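Local coordinates for protein prephenate dehydrogenase (Corynebacterium glutamicum ATCC 13032, PDB 3KTD) that probably oxidises prephenate in tyrosine biosynthesis, using NAD+ or NADP+ as the hydride acceptor, at residues 10-15 and 59-64; 72-77 and 86-91. All blocks are in the same frame, centred on the assembly; numbering follows the deposited sequence.

Contact 1: residues 10-15 and 59-64; sequences PVCILG and EATLQR
Thr61 projects its methyl group at strand 11-14 and meets two of its side chains, Cys12 and Leu14, which lie on the strand face turned to helix 58-67. CG2 of Thr61 approaches the sulfur of Cys12 end on, with 3.5 Å from CG2 to SG. Both atoms stand anti to their own backbone N (chi1 178° for Cys12), which extends each of them across the gap toward the other. The same methyl lies 4.0 Å from CD1 of Leu14, and here the two side chains run past each other in opposite senses. The hydroxyl of Thr61 is turned back along its own helix, where OG1 is hydrogen-bonded to the carbonyl O of Asp57, so that the branched residue offers carbon to the sheet and keeps its polar atom occupied. Leu14 uses its second branch for Leu62: the two side chains cross at about a right angle, with CD2 of Leu14 3.8 Å from CD2 of Leu62. The contact is thus apolar and buried, and Thr61 and Leu62 meet it from adjacent positions on one helical turn. The helix runs nearly antiparallel to the strand, at 157°, with the axes 9.9 Å apart at their closest. Strand 11-14 lies between strands 34-37 and 71-74 in the sheet, and helix 58-67 packs across all three, Thr61 also touching Phe35 and Tyr37 and Leu62 also touching Ile72. Leu62 also reaches Val88 and His91 of the next helix, 78-91.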
loop_
_atom_site.group_PDB
_atom_site.type_symbol
_atom_site.label_atom_id
_atom_site.label_comp_id
_atom_site.label_asym_id
_atom_site.label_seq_id
_atom_site.Cartn_x
_atom_site.Cartn_y
_atom_site.Cartn_z
ATOM N N PRO A 10 -7.222 -7.578 38.411
ATOM C CA PRO A 10 -6.271 -8.391 37.651
ATOM C C PRO A 10 -6.881 -8.689 36.275
ATOM O O PRO A 10 -8.099 -8.895 36.185
ATOM C CB PRO A 10 -6.149 -9.665 38.489
ATOM C CG PRO A 10 -7.444 -9.747 39.240
ATOM C CD PRO A 10 -7.832 -8.330 39.524
ATOM N N VAL A 11 -6.063 -8.665 35.220
ATOM C CA VAL A 11 -6.553 -8.913 33.856
ATOM C C VAL A 11 -6.486 -10.405 33.542
ATOM O O VAL A 11 -5.488 -11.058 33.840
ATOM C CB VAL A 11 -5.748 -8.115 32.802
ATOM C CG1 VAL A 11 -6.184 -8.485 31.401
ATOM C CG2 VAL A 11 -5.914 -6.626 33.015
ATOM N N CYS A 12 -7.553 -10.931 32.941
ATOM C CA CYS A 12 -7.649 -12.349 32.561
ATOM C C CYS A 12 -7.849 -12.500 31.037
ATOM O O CYS A 12 -8.958 -12.299 30.531
ATOM C CB CYS A 12 -8.800 -13.007 33.322
ATOM S SG CYS A 12 -9.098 -14.747 32.942
ATOM N N ILE A 13 -6.784 -12.873 30.319
ATOM C CA ILE A 13 -6.817 -12.937 28.843
ATOM C C ILE A 13 -7.209 -14.319 28.302
ATOM O O ILE A 13 -6.520 -15.312 28.549
ATOM C CB ILE A 13 -5.453 -12.537 28.227
ATOM C CG1 ILE A 13 -5.008 -11.164 28.728
ATOM C CG2 ILE A 13 -5.553 -12.502 26.712
ATOM C CD1 ILE A 13 -3.585 -10.823 28.411
ATOM N N LEU A 14 -8.312 -14.374 27.561
ATOM C CA LEU A 14 -8.786 -15.618 26.970
ATOM C C LEU A 14 -8.381 -15.632 25.495
ATOM O O LEU A 14 -8.887 -14.852 24.677
ATOM C CB LEU A 14 -10.295 -15.759 27.156
ATOM C CG LEU A 14 -10.788 -16.383 28.475
ATOM C CD1 LEU A 14 -9.858 -16.143 29.664
ATOM C CD2 LEU A 14 -12.209 -15.897 28.788
ATOM N N GLY A 15 -7.453 -16.524 25.166
ATOM C CA GLY A 15 -6.846 -16.553 23.846
ATOM C C GLY A 15 -5.522 -15.821 23.943
ATOM O O GLY A 15 -5.488 -14.646 24.335
ATOM N N GLU A 59 -12.430 -23.848 32.036
ATOM C CA GLU A 59 -13.320 -23.849 33.201
ATOM C C GLU A 59 -12.589 -23.333 34.445
ATOM O O GLU A 59 -13.142 -22.539 35.210
ATOM C CB GLU A 59 -13.891 -25.246 33.479
ATOM C CG GLU A 59 -15.105 -25.212 34.428
ATOM C CD GLU A 59 -15.375 -26.529 35.149
ATOM O OE1 GLU A 59 -14.516 -27.440 35.110
ATOM O OE2 GLU A 59 -16.455 -26.641 35.780
ATOM N N ALA A 60 -11.352 -23.787 34.641
ATOM C CA ALA A 60 -10.570 -23.393 35.814
ATOM C C ALA A 60 -10.241 -21.906 35.778
ATOM O O ALA A 60 -10.332 -21.225 36.807
ATOM C CB ALA A 60 -9.300 -24.214 35.922
ATOM N N THR A 61 -9.880 -21.406 34.594
ATOM C CA THR A 61 -9.522 -20.001 34.429
ATOM C C THR A 61 -10.694 -19.096 34.769
ATOM O O THR A 61 -10.532 -18.125 35.506
ATOM C CB THR A 61 -9.046 -19.691 33.000
ATOM O OG1 THR A 61 -7.882 -20.470 32.701
ATOM C CG2 THR A 61 -8.706 -18.213 32.852
ATOM N N LEU A 62 -11.871 -19.420 34.243
ATOM C CA LEU A 62 -13.068 -18.614 34.484
ATOM C C LEU A 62 -13.520 -18.666 35.944
ATOM O O LEU A 62 -14.032 -17.675 36.467
ATOM C CB LEU A 62 -14.200 -19.045 33.551
ATOM C CG LEU A 62 -13.967 -18.758 32.063
ATOM C CD1 LEU A 62 -14.984 -19.476 31.182
ATOM C CD2 LEU A 62 -14.001 -17.262 31.788
ATOM N N GLN A 63 -13.330 -19.814 36.597
ATOM C CA GLN A 63 -13.661 -19.962 38.020
ATOM C C GLN A 63 -12.845 -18.974 38.860
ATOM O O GLN A 63 -13.377 -18.295 39.740
ATOM C CB GLN A 63 -13.398 -21.396 38.485
ATOM C CG GLN A 63 -13.793 -21.643 39.950
ATOM C CD GLN A 63 -13.540 -23.078 40.409
ATOM O OE1 GLN A 63 -12.498 -23.672 40.113
ATOM N NE2 GLN A 63 -14.496 -23.634 41.155
ATOM N N ARG A 64 -11.549 -18.913 38.562
ATOM C CA ARG A 64 -10.600 -18.017 39.219
ATOM C C ARG A 64 -10.882 -16.577 38.833
ATOM O O ARG A 64 -10.812 -15.678 39.667
ATOM C CB ARG A 64 -9.168 -18.390 38.807
ATOM C CG ARG A 64 -8.071 -17.444 39.293
ATOM C CD ARG A 64 -6.708 -17.903 38.799
ATOM N NE ARG A 64 -5.688 -16.855 38.873
ATOM C CZ ARG A 64 -4.443 -16.977 38.409
ATOM N NH1 ARG A 64 -4.035 -18.102 37.823
ATOM N NH2 ARG A 64 -3.593 -15.965 38.525
#

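Contact 2: residues 72-77 and 86-91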
loop_
_atom_site.group_PDB
_atom_site.type_symbol
_atom_site.label_atom_id
_atom_site.label_comp_id
_atom_site.label_asym_id
_atom_site.label_seq_id
_atom_site.Cartn_x
_atom_site.Cartn_y
_atom_site.Cartn_z
ATOM N N ILE A 72 -11.963 -9.578 32.030
ATOM C CA ILE A 72 -11.734 -10.662 31.077
ATOM C C ILE A 72 -11.578 -10.117 29.657
ATOM O O ILE A 72 -12.473 -9.443 29.148
ATOM C CB ILE A 72 -12.897 -11.672 31.082
ATOM C CG1 ILE A 72 -13.098 -12.262 32.479
ATOM C CG2 ILE A 72 -12.645 -12.786 30.081
ATOM C CD1 ILE A 72 -14.184 -13.328 32.549
ATOM N N VAL A 73 -10.451 -10.406 29.013
ATOM C CA VAL A 73 -10.234 -9.965 27.640
ATOM C C VAL A 73 -10.483 -11.138 26.698
ATOM O O VAL A 73 -9.797 -12.158 26.777
ATOM C CB VAL A 73 -8.797 -9.443 27.430
ATOM C CG1 VAL A 73 -8.562 -9.116 25.962
ATOM C CG2 VAL A 73 -8.529 -8.226 28.300
ATOM N N LEU A 74 -11.473 -11.013 25.822
ATOM C CA LEU A 74 -11.725 -12.067 24.848
ATOM C C LEU A 74 -10.867 -11.753 23.629
ATOM O O LEU A 74 -11.273 -11.003 22.745
ATOM C CB LEU A 74 -13.211 -12.170 24.495
ATOM C CG LEU A 74 -14.183 -12.249 25.679
ATOM C CD1 LEU A 74 -15.574 -12.642 25.184
ATOM C CD2 LEU A 74 -13.709 -13.219 26.739
ATOM N N ALA A 75 -9.664 -12.330 23.624
ATOM C CA ALA A 75 -8.656 -12.126 22.579
ATOM C C ALA A 75 -8.713 -13.260 21.561
ATOM O O ALA A 75 -7.743 -13.996 21.360
ATOM C CB ALA A 75 -7.266 -12.038 23.210
ATOM N N VAL A 76 -9.864 -13.385 20.916
ATOM C CA VAL A 76 -10.102 -14.433 19.933
ATOM C C VAL A 76 -10.695 -13.843 18.653
ATOM O O VAL A 76 -11.101 -12.677 18.634
ATOM C CB VAL A 76 -11.036 -15.499 20.519
ATOM C CG1 VAL A 76 -10.373 -16.175 21.723
ATOM C CG2 VAL A 76 -12.367 -14.883 20.904
ATOM N N PRO A 77 -10.713 -14.627 17.561
ATOM C CA PRO A 77 -11.331 -14.123 16.324
ATOM C C PRO A 77 -12.852 -14.082 16.418
ATOM O O PRO A 77 -13.441 -14.790 17.236
ATOM C CB PRO A 77 -10.885 -15.135 15.264
ATOM C CG PRO A 77 -10.557 -16.376 16.026
ATOM C CD PRO A 77 -10.027 -15.915 17.346
ATOM N N ASP A 86 -20.785 -17.172 25.722
ATOM C CA ASP A 86 -21.572 -18.191 26.408
ATOM C C ASP A 86 -20.793 -18.831 27.550
ATOM O O ASP A 86 -21.368 -19.145 28.598
ATOM C CB ASP A 86 -22.051 -19.264 25.428
ATOM C CG ASP A 86 -23.089 -18.743 24.444
ATOM O OD1 ASP A 86 -23.673 -17.675 24.693
ATOM O OD2 ASP A 86 -23.323 -19.399 23.410
ATOM N N ALA A 87 -19.490 -19.012 27.364
ATOM C CA ALA A 87 -18.647 -19.596 28.408
ATOM C C ALA A 87 -18.534 -18.670 29.618
ATOM O O ALA A 87 -18.539 -19.127 30.753
ATOM C CB ALA A 87 -17.262 -19.917 27.857
ATOM N N VAL A 88 -18.421 -17.371 29.353
ATOM C CA VAL A 88 -18.278 -16.352 30.392
ATOM C C VAL A 88 -19.594 -16.123 31.140
ATOM O O VAL A 88 -19.610 -16.021 32.372
ATOM C CB VAL A 88 -17.785 -15.012 29.781
ATOM C CG1 VAL A 88 -17.964 -13.856 30.770
ATOM C CG2 VAL A 88 -16.346 -15.137 29.336
ATOM N N HIS A 89 -20.683 -16.036 30.372
ATOM C CA HIS A 89 -22.047 -15.865 30.891
ATOM C C HIS A 89 -22.411 -16.958 31.889
ATOM O O HIS A 89 -23.100 -16.715 32.868
ATOM C CB HIS A 89 -23.019 -15.938 29.711
ATOM C CG HIS A 89 -24.398 -15.422 29.993
ATOM N ND1 HIS A 89 -24.633 -14.178 30.539
ATOM C CD2 HIS A 89 -25.615 -15.944 29.710
ATOM C CE1 HIS A 89 -25.935 -13.974 30.619
ATOM N NE2 HIS A 89 -26.552 -15.029 30.117
ATOM N N THR A 90 -21.920 -18.158 31.607
ATOM C CA THR A 90 -22.185 -19.356 32.380
ATOM C C THR A 90 -21.223 -19.595 33.538
ATOM O O THR A 90 -21.587 -20.260 34.496
ATOM C CB THR A 90 -22.126 -20.576 31.444
ATOM O OG1 THR A 90 -23.379 -20.698 30.750
ATOM C CG2 THR A 90 -21.819 -21.845 32.210
ATOM N N HIS A 91 -20.008 -19.059 33.463
ATOM C CA HIS A 91 -18.984 -19.306 34.491
ATOM C C HIS A 91 -18.466 -18.077 35.278
ATOM O O HIS A 91 -17.863 -18.238 36.341
ATOM C CB HIS A 91 -17.795 -20.011 33.842
ATOM C CG HIS A 91 -18.117 -21.364 33.286
ATOM N ND1 HIS A 91 -18.590 -21.549 32.003
ATOM C CD2 HIS A 91 -18.006 -22.598 33.830
ATOM C CE1 HIS A 91 -18.767 -22.840 31.787
ATOM N NE2 HIS A 91 -18.418 -23.499 32.879
#
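Val88 faces strand 71-74 with its fork of methyl groups, against which the end methyl of Ile72 sits: CD1 of Ile72 is 4.2 Å from CG1 and 4.3 Å from CG2 of Val88. With CG1 anti to the backbone N (chi1 166°), CG2 falls beside that N and is the branch aimed toward the strand, whereas CG1 is touched by CD1 of Ile72 on its flank. CG2 thus lies between Ile72 and Leu74 and meets both, CD2 of Leu74 coming to 4.2 Å from this CG2; CG1 meets Ile72 alone. The two strand residues, two positions apart, emerge on the same face of the strand. Ile72 reaches across with an extended chain: chi2 of -177° carries CD1 outward beyond CG1 and makes the terminal methyl the point of contact. In Leu74, CG is anti to the carbonyl carbon (chi1 -50°), which puts CD2 on the Val88 side, and the side chain crosses that of Val88 obliquely. These are loose apolar approaches, buried and without polar atoms. At the end of the helix His91 turns its ring back on the preceding turn: ND1 donates to the carbonyl O of Ala87, 2.7 Å away, in the carbonyl plane on a lone pair and close to the plane of the ring. Glu59 of helix 58-67 also touches His91, while Val88 packs on Met116. Strand 71-74, helix 78-91 and strand 97-99 form a beta-alpha-beta unit, and the packing of Ile72 and Leu74 on Val88 holds its crossover helix against the first strand. Such units build the Rossmann-type fold, consistent with the predicted NAD-binding role of this part of the protein.

How the contacts relate
Both contacts are core packing of a helix on one mixed sheet, whose strands 11-14 and 71-74 run parallel and side by side, probably joined by backbone hydrogen bonds from Leu14 N to Val73 O and from Ala75 N to Leu14 O. Contact 1 also brings in a thiol and a threonine methyl, whereas contact 2 is purely aliphatic across the interface and buries less surface. Contact 1 links elements well apart in sequence; contact 2 joins a strand to the helix that follows it. Leu14 and Ile72 pack together between them. At its end strand 11-14 leads into Gly15, of a probable dinucleotide-binding glycine motif.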